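Long-range contacts in C2 domain protein (Ramazzottius varieornatus, PDB 7DF2), which binds calcium ions through clustered loops at one end of a C2-type beta sandwich: residues M45-L50 and V108-T113; I170-E175 and V182-R187; K67-I72 and A101-D106. All coordinates share one frame; numbering follows the deposited sequence. Where two conformers were deposited one is given.

Contact 1 of 3, residues M45-L50 and V108-T113; sequences MNVVRL and VEIDKT. With GLC (alpha-D-glucopyranose), chain B.
Ile110 pushes its CD1 into the notch between Val47 and Leu50, 3.8 Å from Val47 CG1 and 3.8 Å from Leu50 CB. With CG1 anti to the carbonyl carbon (chi1 -63°) and the chain extended beyond it, CD1 reaches both, while CG2 sits near Val47 O. All three are bulky aliphatics, suited to an inner face where Ile72 packs on Leu50 and Ile110, and Leu98 on Val47. Leu50 is held by paired backbone bonds, its N to Val108 O (2.9 Å) and its O to Val108 N (2.8 Å), and the end of its side chain leans onto Val182. These antiparallel neighbours of a C2 sheet slip by one residue midway, at a G1 beta bulge in which Asp111 and Lys112 both face Val47. Asp111 is left-handed in its backbone there, and Val48 O accepts from both Ile110 N and Asp111 N. Asn46 ND2 makes a straight bond (164°) of 2.9 Å to Asp111 OD1 and a longer, more bent one of 3.2 Å to Lys112 O, from above its carbonyl plane. An amide fits because ND2 can donate to these oxygens while OD1 accepts from Arg185. Glu109 accepts glucose hydroxyls, O4 on OE1 (2.8 Å) and O3 on OE2.

Contact 2 of 3, residues I170-E175 and V182-R187; sequences IACAGE and VYLRYR
Ile170 packs its CD1 against the edge of the Tyr186 ring, in the ring plane and 3.9 Å from Tyr186 CD1. Tyr186 can meet it because CG sits between its backbone N and carbonyl carbon (chi1 70°), a placement that brings the ring back over the strand toward Ile170. The same face holds the dense part of the contact. Cys172 CB lies 3.6 Å from Val182 CG1 and 4.0 Å from Leu184 CD1, so a small residue is wedged between two branched aliphatic ones. Its SG, anti to the backbone N, points on into the domain and lies against Cys148, its disulfide partner in this protein. Backbone bonds join the strands: Ile170 N reaches Leu184 O at 2.6 Å, in the carbonyl plane, and Cys172 N reaches Val182 O at 2.8 Å, each answered by a return bond.

The other face is thinner and nearer to solvent. There Ala171 CB meets Tyr183 CE2 at 3.6 Å, with the methyl oblique to the ring, and the short alanine leaves room for the aromatic group to lie against the neighbouring strand. The ring also takes part in a cation-pi contact with Arg49, which is salt-bridged to Glu169. A serine in place of Tyr183 would probably leave the methyl of Ala171 without its aromatic cover and the Arg49 guanidinium without its ring partner.

The short strand segments run 132° apart, well short of antiparallel, a strongly twisted pairing in a beta hairpin. Strand 170-173 is an outermost strand of its four-stranded sheet, while strand 181-190 has strand 41-51 on its other side. Across the sandwich, the inner face packs on strands 139-150 and 121-136: Val182 touches Tyr146, and Leu184 and Tyr186 both rest on Met128.

Contact 3 of 3, residues K67-I72 and A101-D106; sequences KCDPKI and ANNTPD. With CA (calcium ion), chain E; CA (calcium ion), chain D.
Lys67 lays the carbon part of its side chain along the carbonyl of Thr104, with CD 3.2 Å from Thr104 O. A long aliphatic stem suits this exposed position, since its methylenes can cover the loop backbone while the chain bends at its outer torsions. On the side-chain side of the same Thr104, the ring of Pro70 and the threonine reach toward each other, Pro70 CD lying 3.1 Å from Thr104 OG1. Alongside, the backbones are tied directly. Thr104 N meets Cys68 O head on at 2.9 Å, Ala101 N bonds to Pro70 O, and a water links Cys68 N with Thr104 O and Asp106 OD1. Cys68 itself is fixed by a disulfide to Cys62.

Asp69 carries the metal binding. Its carboxylate binds one calcium ion through both oxygens, OD1 at 2.5 Å and OD2 at 2.6 Å, and OD2 also reaches a second calcium ion at 2.3 Å, bridging the two. The CG position beside the backbone N (chi1 -44°) turns the group toward the ions, and the lone pair of OD1 that faces away from OD2 receives Asn103 N at 2.7 Å. This bond steadies the carboxylate's rotation while the cations probably lower its affinity for a proton. Lys67 O, 2.3 Å from the first ion, adds a neutral ligand, and the side chain of Asn103 supplies another from a left-handed backbone position. Each ion also has one water here. Asp63 and Asp66 also bind the first ion, and Asp63, Asp134, Lys135 and Asp136 the second. Loops from separate parts of the chain, rich in aspartates that share neighbouring calcium ions, are the hallmark of the calcium-binding end of a C2 domain.

In the fold
Contacts 1 and 2 belong to one sheet, their centres 9 Å apart, because strands 41-51 and 181-190 are neighbours. Asn46 N lies 2.8 Å from Arg185 O, and Val48 N 2.8 Å from Tyr183 O. The glucose lies by this sheet: contact 1 binds it directly, and the Tyr183 side chain of contact 2 is about 7 Å from it. Contact 3, nested within the loop that contact 1 closes, joins through the core, where Ile110 CD1 packs 3.8 Å from Ile72 CD1. Contacts 2 and 3 do not touch. The sugar pocket and the calcium end are distinct sites; the Pro105 side chain of contact 3 comes about 10 Å from the glucose.

Contact 1 of 3, residues M45-L50 and V108-T113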
loop_
_atom_site.group_PDB
_atom_site.type_symbol
_atom_site.label_atom_id
_atom_site.label_comp_id
_atom_site.label_asym_id
_atom_site.label_seq_id
_atom_site.Cartn_x
_atom_site.Cartn_y
_atom_site.Cartn_z
ATOM N N MET A 45 1.485 -7.128 -3.130
ATOM C CA MET A 45 2.034 -5.816 -2.814
ATOM C C MET A 45 3.092 -5.990 -1.739
ATOM O O MET A 45 2.788 -6.436 -0.626
ATOM C CB MET A 45 0.930 -4.872 -2.347
ATOM C CG MET A 45 1.412 -3.557 -1.736
ATOM S SD MET A 45 -0.048 -2.631 -1.193
ATOM C CE MET A 45 0.736 -1.259 -0.336
ATOM N N ASN A 46 4.334 -5.667 -2.081
ATOM C CA ASN A 46 5.475 -5.795 -1.182
ATOM C C ASN A 46 5.851 -4.400 -0.702
ATOM O O ASN A 46 6.249 -3.548 -1.506
ATOM C CB ASN A 46 6.634 -6.461 -1.919
ATOM C CG ASN A 46 7.896 -6.620 -1.083
ATOM O OD1 ASN A 46 9.004 -6.481 -1.617
ATOM N ND2 ASN A 46 7.755 -6.994 0.190
ATOM N N VAL A 47 5.704 -4.157 0.597
ATOM C CA VAL A 47 6.117 -2.893 1.194
ATOM C C VAL A 47 7.558 -3.069 1.652
ATOM O O VAL A 47 7.835 -3.788 2.614
ATOM C CB VAL A 47 5.191 -2.482 2.340
ATOM C CG1 VAL A 47 5.717 -1.215 3.029
ATOM C CG2 VAL A 47 3.790 -2.263 1.784
ATOM N N VAL A 48 8.484 -2.428 0.937
ATOM C CA VAL A 48 9.902 -2.692 1.134
ATOM C C VAL A 48 10.431 -1.923 2.335
ATOM O O VAL A 48 10.993 -2.504 3.270
ATOM C CB VAL A 48 10.690 -2.343 -0.142
ATOM C CG1 VAL A 48 12.179 -2.584 0.075
ATOM C CG2 VAL A 48 10.141 -3.165 -1.333
ATOM N N ARG A 49 10.242 -0.607 2.331
ATOM C CA ARG A 49 10.707 0.218 3.436
ATOM C C ARG A 49 9.988 1.554 3.376
ATOM O O ARG A 49 9.377 1.909 2.365
ATOM C CB ARG A 49 12.226 0.401 3.393
ATOM C CG ARG A 49 12.713 1.103 2.151
ATOM C CD ARG A 49 14.231 1.268 2.198
ATOM N NE ARG A 49 14.655 2.056 1.051
ATOM C CZ ARG A 49 14.749 1.580 -0.185
ATOM N NH1 ARG A 49 14.465 0.302 -0.435
ATOM N NH2 ARG A 49 15.129 2.385 -1.170
ATOM N N LEU A 50 10.067 2.287 4.484
ATOM C CA LEU A 50 9.376 3.561 4.645
ATOM C C LEU A 50 10.381 4.558 5.192
ATOM O O LEU A 50 10.972 4.317 6.250
ATOM C CB LEU A 50 8.185 3.388 5.601
ATOM C CG LEU A 50 7.024 4.361 5.869
ATOM C CD1 LEU A 50 7.444 5.778 5.823
ATOM C CD2 LEU A 50 5.812 4.112 4.960
ATOM N N VAL A 108 12.572 2.866 7.963
ATOM C CA VAL A 108 12.055 1.646 8.565
ATOM C C VAL A 108 12.108 0.552 7.507
ATOM O O VAL A 108 11.404 0.635 6.497
ATOM C CB VAL A 108 10.618 1.833 9.080
ATOM C CG1 VAL A 108 10.130 0.561 9.761
ATOM C CG2 VAL A 108 10.505 3.040 10.017
ATOM N N GLU A 109 12.924 -0.472 7.740
ATOM C CA GLU A 109 12.965 -1.626 6.848
ATOM C C GLU A 109 11.813 -2.557 7.182
ATOM O O GLU A 109 11.640 -2.937 8.341
ATOM C CB GLU A 109 14.297 -2.351 6.986
ATOM C CG GLU A 109 15.482 -1.453 6.650
ATOM C CD GLU A 109 15.606 -1.203 5.159
ATOM O OE1 GLU A 109 15.069 -2.009 4.365
ATOM O OE2 GLU A 109 16.245 -0.205 4.774
ATOM N N ILE A 110 11.027 -2.924 6.167
ATOM C CA ILE A 110 9.736 -3.566 6.409
ATOM C C ILE A 110 9.671 -4.940 5.754
ATOM O O ILE A 110 9.511 -5.946 6.450
ATOM C CB ILE A 110 8.586 -2.663 5.916
ATOM C CG1 ILE A 110 8.573 -1.342 6.704
ATOM C CG2 ILE A 110 7.232 -3.344 6.073
ATOM C CD1 ILE A 110 7.683 -0.313 6.106
ATOM N N ASP A 111 9.770 -4.982 4.425
ATOM C CA ASP A 111 9.666 -6.205 3.604
ATOM C C ASP A 111 8.550 -7.136 4.069
ATOM O O ASP A 111 8.761 -8.321 4.339
ATOM C CB ASP A 111 10.995 -6.969 3.530
ATOM C CG ASP A 111 10.979 -8.063 2.427
ATOM O OD1 ASP A 111 10.240 -7.881 1.430
ATOM O OD2 ASP A 111 11.689 -9.108 2.537
ATOM N N LYS A 112 7.335 -6.594 4.129
ATOM C CA LYS A 112 6.143 -7.417 4.323
ATOM C C LYS A 112 5.290 -7.370 3.062
ATOM O O LYS A 112 5.371 -6.434 2.260
ATOM C CB LYS A 112 5.311 -6.949 5.533
ATOM C CG LYS A 112 6.084 -6.745 6.833
ATOM C CD LYS A 112 6.673 -8.051 7.379
ATOM C CE LYS A 112 7.110 -7.925 8.858
ATOM N NZ LYS A 112 7.915 -9.121 9.268
ATOM N N THR A 113 4.445 -8.389 2.892
ATOM C CA THR A 113 3.717 -8.543 1.638
ATOM C C THR A 113 2.271 -8.926 1.918
ATOM O O THR A 113 2.009 -9.742 2.808
ATOM C CB THR A 113 4.390 -9.614 0.761
ATOM O OG1 THR A 113 5.735 -9.210 0.495
ATOM C CG2 THR A 113 3.657 -9.791 -0.564
HETATM C C1 GLC B . 19.161 -3.819 1.259
HETATM C C2 GLC B . 19.240 -2.453 1.954
HETATM C C3 GLC B . 17.855 -1.903 2.318
HETATM C C4 GLC B . 16.862 -2.087 1.168
HETATM C C5 GLC B . 17.007 -3.470 0.537
HETATM C C6 GLC B . 16.056 -3.656 -0.639
HETATM O O2 GLC B . 20.065 -2.499 3.101
HETATM O O3 GLC B . 17.953 -0.528 2.643
HETATM O O4 GLC B . 15.526 -1.888 1.604
HETATM O O5 GLC B . 18.349 -3.661 0.126
HETATM O O6 GLC B . 15.493 -4.945 -0.544
HETATM O O HOH W 1 13.500 -4.299 3.356
#

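Contact 2 of 3, residues I170-E175 and V182-R187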
loop_
_atom_site.group_PDB
_atom_site.type_symbol
_atom_site.label_atom_id
_atom_site.label_comp_id
_atom_site.label_asym_id
_atom_site.label_seq_id
_atom_site.Cartn_x
_atom_site.Cartn_y
_atom_site.Cartn_z
ATOM N N ILE A 170 9.413 0.927 -6.334
ATOM C CA ILE A 170 8.734 2.175 -6.685
ATOM C C ILE A 170 8.796 3.113 -5.489
ATOM O O ILE A 170 8.383 2.743 -4.383
ATOM C CB ILE A 170 7.271 1.922 -7.085
ATOM C CG1 ILE A 170 7.190 0.918 -8.244
ATOM C CG2 ILE A 170 6.540 3.248 -7.371
ATOM C CD1 ILE A 170 5.833 0.259 -8.387
ATOM N N ALA A 171 9.278 4.337 -5.713
ATOM C CA ALA A 171 9.420 5.331 -4.648
ATOM C C ALA A 171 8.129 6.129 -4.590
ATOM O O ALA A 171 7.946 7.099 -5.332
ATOM C CB ALA A 171 10.621 6.235 -4.899
ATOM N N CYS A 172 7.235 5.735 -3.693
ATOM C CA CYS A 172 5.885 6.270 -3.648
ATOM C C CYS A 172 5.837 7.459 -2.700
ATOM O O CYS A 172 6.041 7.295 -1.493
ATOM C CB CYS A 172 4.909 5.198 -3.178
ATOM S SG CYS A 172 3.245 5.678 -3.479
ATOM N N ALA A 173 5.537 8.639 -3.235
ATOM C CA ALA A 173 5.612 9.864 -2.448
ATOM C C ALA A 173 4.424 10.027 -1.510
ATOM O O ALA A 173 3.283 9.706 -1.859
ATOM C CB ALA A 173 5.688 11.085 -3.374
ATOM N N GLY A 174 4.688 10.606 -0.330
ATOM C CA GLY A 174 3.601 10.944 0.572
ATOM C C GLY A 174 2.685 12.001 -0.012
ATOM O O GLY A 174 3.113 12.883 -0.765
ATOM N N GLU A 175 1.391 11.906 0.328
ATOM C CA GLU A 175 0.431 12.875 -0.204
ATOM C C GLU A 175 0.640 14.264 0.390
ATOM O O GLU A 175 0.460 15.271 -0.311
ATOM C CB GLU A 175 -1.011 12.405 0.019
ATOM C CG GLU A 175 -1.607 12.652 1.407
ATOM C CD GLU A 175 -3.059 12.161 1.553
ATOM O OE1 GLU A 175 -3.723 11.858 0.537
ATOM O OE2 GLU A 175 -3.536 12.075 2.703
ATOM N N VAL A 182 7.406 5.773 0.650
ATOM C CA VAL A 182 7.315 4.344 0.903
ATOM C C VAL A 182 7.754 3.651 -0.377
ATOM O O VAL A 182 7.355 4.048 -1.477
ATOM C CB VAL A 182 5.911 3.888 1.344
ATOM C CG1 VAL A 182 4.883 4.054 0.249
ATOM C CG2 VAL A 182 5.972 2.410 1.773
ATOM N N TYR A 183 8.625 2.664 -0.243
ATOM C CA TYR A 183 9.144 1.954 -1.398
ATOM C C TYR A 183 8.341 0.680 -1.563
ATOM O O TYR A 183 8.221 -0.103 -0.614
ATOM C CB TYR A 183 10.630 1.662 -1.240
ATOM C CG TYR A 183 11.427 2.947 -1.275
ATOM C CD1 TYR A 183 11.534 3.737 -0.144
ATOM C CD2 TYR A 183 12.015 3.392 -2.452
ATOM C CE1 TYR A 183 12.234 4.956 -0.173
ATOM C CE2 TYR A 183 12.726 4.592 -2.491
ATOM C CZ TYR A 183 12.828 5.364 -1.344
ATOM O OH TYR A 183 13.526 6.554 -1.358
ATOM N N LEU A 184 7.778 0.497 -2.755
ATOM C CA LEU A 184 6.827 -0.575 -3.026
ATOM C C LEU A 184 7.281 -1.409 -4.213
ATOM O O LEU A 184 7.979 -0.922 -5.105
ATOM C CB LEU A 184 5.434 -0.016 -3.339
ATOM C CG LEU A 184 4.806 0.868 -2.272
ATOM C CD1 LEU A 184 3.492 1.446 -2.778
ATOM C CD2 LEU A 184 4.594 0.040 -1.004
ATOM N N ARG A 185 6.859 -2.673 -4.221
ATOM C CA ARG A 185 6.943 -3.516 -5.410
ATOM C C ARG A 185 5.625 -4.250 -5.557
ATOM O O ARG A 185 4.938 -4.513 -4.567
ATOM C CB ARG A 185 8.055 -4.569 -5.318
ATOM C CG ARG A 185 9.441 -4.046 -5.087
ATOM C CD ARG A 185 10.443 -5.181 -5.251
ATOM N NE ARG A 185 10.184 -6.321 -4.368
ATOM C CZ ARG A 185 10.742 -7.519 -4.529
ATOM N NH1 ARG A 185 11.569 -7.731 -5.554
ATOM N NH2 ARG A 185 10.473 -8.507 -3.678
ATOM N N TYR A 186 5.290 -4.641 -6.784
ATOM C CA TYR A 186 4.101 -5.454 -6.958
ATOM C C TYR A 186 4.363 -6.541 -7.981
ATOM O O TYR A 186 5.286 -6.455 -8.796
ATOM C CB TYR A 186 2.885 -4.623 -7.394
ATOM C CG TYR A 186 2.981 -4.093 -8.803
ATOM C CD1 TYR A 186 3.605 -2.882 -9.068
ATOM C CD2 TYR A 186 2.428 -4.799 -9.874
ATOM C CE1 TYR A 186 3.695 -2.386 -10.370
ATOM C CE2 TYR A 186 2.513 -4.314 -11.172
ATOM C CZ TYR A 186 3.143 -3.108 -11.410
ATOM O OH TYR A 186 3.222 -2.628 -12.697
ATOM N N ARG A 187 3.552 -7.598 -7.871
ATOM C CA ARG A 187 3.421 -8.662 -8.859
ATOM C C ARG A 187 1.941 -8.846 -9.162
ATOM O O ARG A 187 1.084 -8.578 -8.315
ATOM C CB ARG A 187 3.997 -10.012 -8.361
ATOM C CG ARG A 187 5.497 -10.132 -8.441
ATOM C CD ARG A 187 5.990 -11.574 -8.435
ATOM N NE ARG A 187 5.338 -12.399 -7.418
ATOM C CZ ARG A 187 5.265 -13.727 -7.477
ATOM N NH1 ARG A 187 5.801 -14.372 -8.505
ATOM N NH2 ARG A 187 4.659 -14.413 -6.515
#

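Contact 3 of 3, residues K67-I72 and A101-D106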
loop_
_atom_site.group_PDB
_atom_site.type_symbol
_atom_site.label_atom_id
_atom_site.label_comp_id
_atom_site.label_asym_id
_atom_site.label_seq_id
_atom_site.Cartn_x
_atom_site.Cartn_y
_atom_site.Cartn_z
ATOM N N LYS A 67 12.389 9.114 18.780
ATOM C CA LYS A 67 12.126 8.858 17.371
ATOM C C LYS A 67 10.662 8.489 17.124
ATOM O O LYS A 67 9.851 8.366 18.046
ATOM C CB LYS A 67 13.056 7.759 16.855
ATOM C CG LYS A 67 14.527 8.165 16.839
ATOM C CD LYS A 67 15.375 7.107 16.156
ATOM C CE LYS A 67 16.597 6.731 16.980
ATOM N NZ LYS A 67 16.772 5.248 17.055
ATOM N N CYS A 68 10.308 8.341 15.843
ATOM C CA CYS A 68 8.927 8.020 15.505
ATOM C C CYS A 68 8.571 6.626 16.017
ATOM O O CYS A 68 9.424 5.748 16.151
ATOM C CB CYS A 68 8.676 8.077 13.991
ATOM S SG CYS A 68 9.050 9.641 13.115
ATOM N N ASP A 69 7.284 6.429 16.295
ATOM C CA ASP A 69 6.734 5.161 16.787
ATOM C C ASP A 69 5.728 4.670 15.759
ATOM O O ASP A 69 4.509 4.785 15.955
ATOM C CB ASP A 69 6.101 5.330 18.162
ATOM C CG ASP A 69 6.960 6.162 19.058
ATOM O OD1 ASP A 69 8.123 5.763 19.245
ATOM O OD2 ASP A 69 6.506 7.243 19.505
ATOM N N PRO A 70 6.208 4.135 14.638
ATOM C CA PRO A 70 5.342 3.978 13.467
ATOM C C PRO A 70 4.392 2.797 13.599
ATOM O O PRO A 70 4.770 1.700 14.026
ATOM C CB PRO A 70 6.333 3.767 12.320
ATOM C CG PRO A 70 7.517 3.145 12.982
ATOM C CD PRO A 70 7.602 3.766 14.343
ATOM N N LYS A 71 3.137 3.050 13.259
ATOM C CA LYS A 71 2.182 2.009 12.918
ATOM C C LYS A 71 1.912 2.181 11.433
ATOM O O LYS A 71 1.460 3.251 11.002
ATOM C CB LYS A 71 0.887 2.119 13.729
ATOM C CG LYS A 71 -0.135 1.015 13.372
ATOM C CD LYS A 71 -1.343 1.043 14.324
ATOM C CE LYS A 71 -2.373 -0.019 13.933
ATOM N NZ LYS A 71 -3.571 -0.006 14.828
ATOM N N ILE A 72 2.221 1.154 10.650
ATOM C CA ILE A 72 2.169 1.236 9.197
ATOM C C ILE A 72 1.190 0.185 8.706
ATOM O O ILE A 72 1.329 -0.996 9.039
ATOM C CB ILE A 72 3.567 1.038 8.579
ATOM C CG1 ILE A 72 4.514 2.118 9.109
ATOM C CG2 ILE A 72 3.491 1.086 7.052
ATOM C CD1 ILE A 72 5.996 1.920 8.732
ATOM N N ALA A 101 5.523 -0.370 15.911
ATOM C CA ALA A 101 6.825 -0.345 16.570
ATOM C C ALA A 101 7.056 0.978 17.277
ATOM O O ALA A 101 6.308 1.948 17.110
ATOM C CB ALA A 101 7.961 -0.601 15.571
ATOM N N ASN A 102 8.148 1.019 18.044
ATOM C CA ASN A 102 8.471 2.174 18.871
ATOM C C ASN A 102 9.904 2.630 18.645
ATOM O O ASN A 102 10.829 1.810 18.565
ATOM C CB ASN A 102 8.251 1.849 20.358
ATOM C CG ASN A 102 6.792 1.638 20.688
ATOM O OD1 ASN A 102 5.985 2.570 20.615
ATOM N ND2 ASN A 102 6.436 0.409 21.040
ATOM N N ASN A 103 10.062 3.952 18.542
ATOM C CA ASN A 103 11.349 4.639 18.427
ATOM C C ASN A 103 12.251 3.980 17.385
ATOM O O ASN A 103 13.365 3.538 17.664
ATOM C CB ASN A 103 12.020 4.739 19.796
ATOM C CG ASN A 103 11.201 5.581 20.757
ATOM O OD1 ASN A 103 10.782 6.681 20.404
ATOM N ND2 ASN A 103 10.932 5.056 21.953
ATOM N N THR A 104 11.753 3.953 16.155
ATOM C CA THR A 104 12.468 3.303 15.065
ATOM C C THR A 104 13.377 4.298 14.356
ATOM O O THR A 104 13.195 5.512 14.471
ATOM C CB THR A 104 11.473 2.714 14.063
ATOM O OG1 THR A 104 10.641 3.758 13.549
ATOM C CG2 THR A 104 10.591 1.654 14.719
ATOM N N PRO A 105 14.368 3.816 13.604
ATOM C CA PRO A 105 15.134 4.714 12.732
ATOM C C PRO A 105 14.214 5.393 11.729
ATOM O O PRO A 105 13.105 4.929 11.456
ATOM C CB PRO A 105 16.123 3.775 12.024
ATOM C CG PRO A 105 16.199 2.579 12.898
ATOM C CD PRO A 105 14.846 2.423 13.522
ATOM N N ASP A 106 14.685 6.517 11.189
ATOM C CA ASP A 106 13.871 7.269 10.237
ATOM C C ASP A 106 13.523 6.432 9.011
ATOM O O ASP A 106 12.427 6.569 8.453
ATOM C CB ASP A 106 14.597 8.534 9.804
ATOM C CG ASP A 106 14.679 9.568 10.907
ATOM O OD1 ASP A 106 14.075 9.358 11.985
ATOM O OD2 ASP A 106 15.349 10.594 10.682
HETATM CA CA CA E . 8.871 8.029 20.124
HETATM CA CA CA D . 5.157 9.126 19.231
HETATM O O HOH W 2 12.160 7.912 13.478
HETATM O O HOH W 3 5.176 9.142 21.645
HETATM O O HOH W 4 8.114 7.195 22.301
#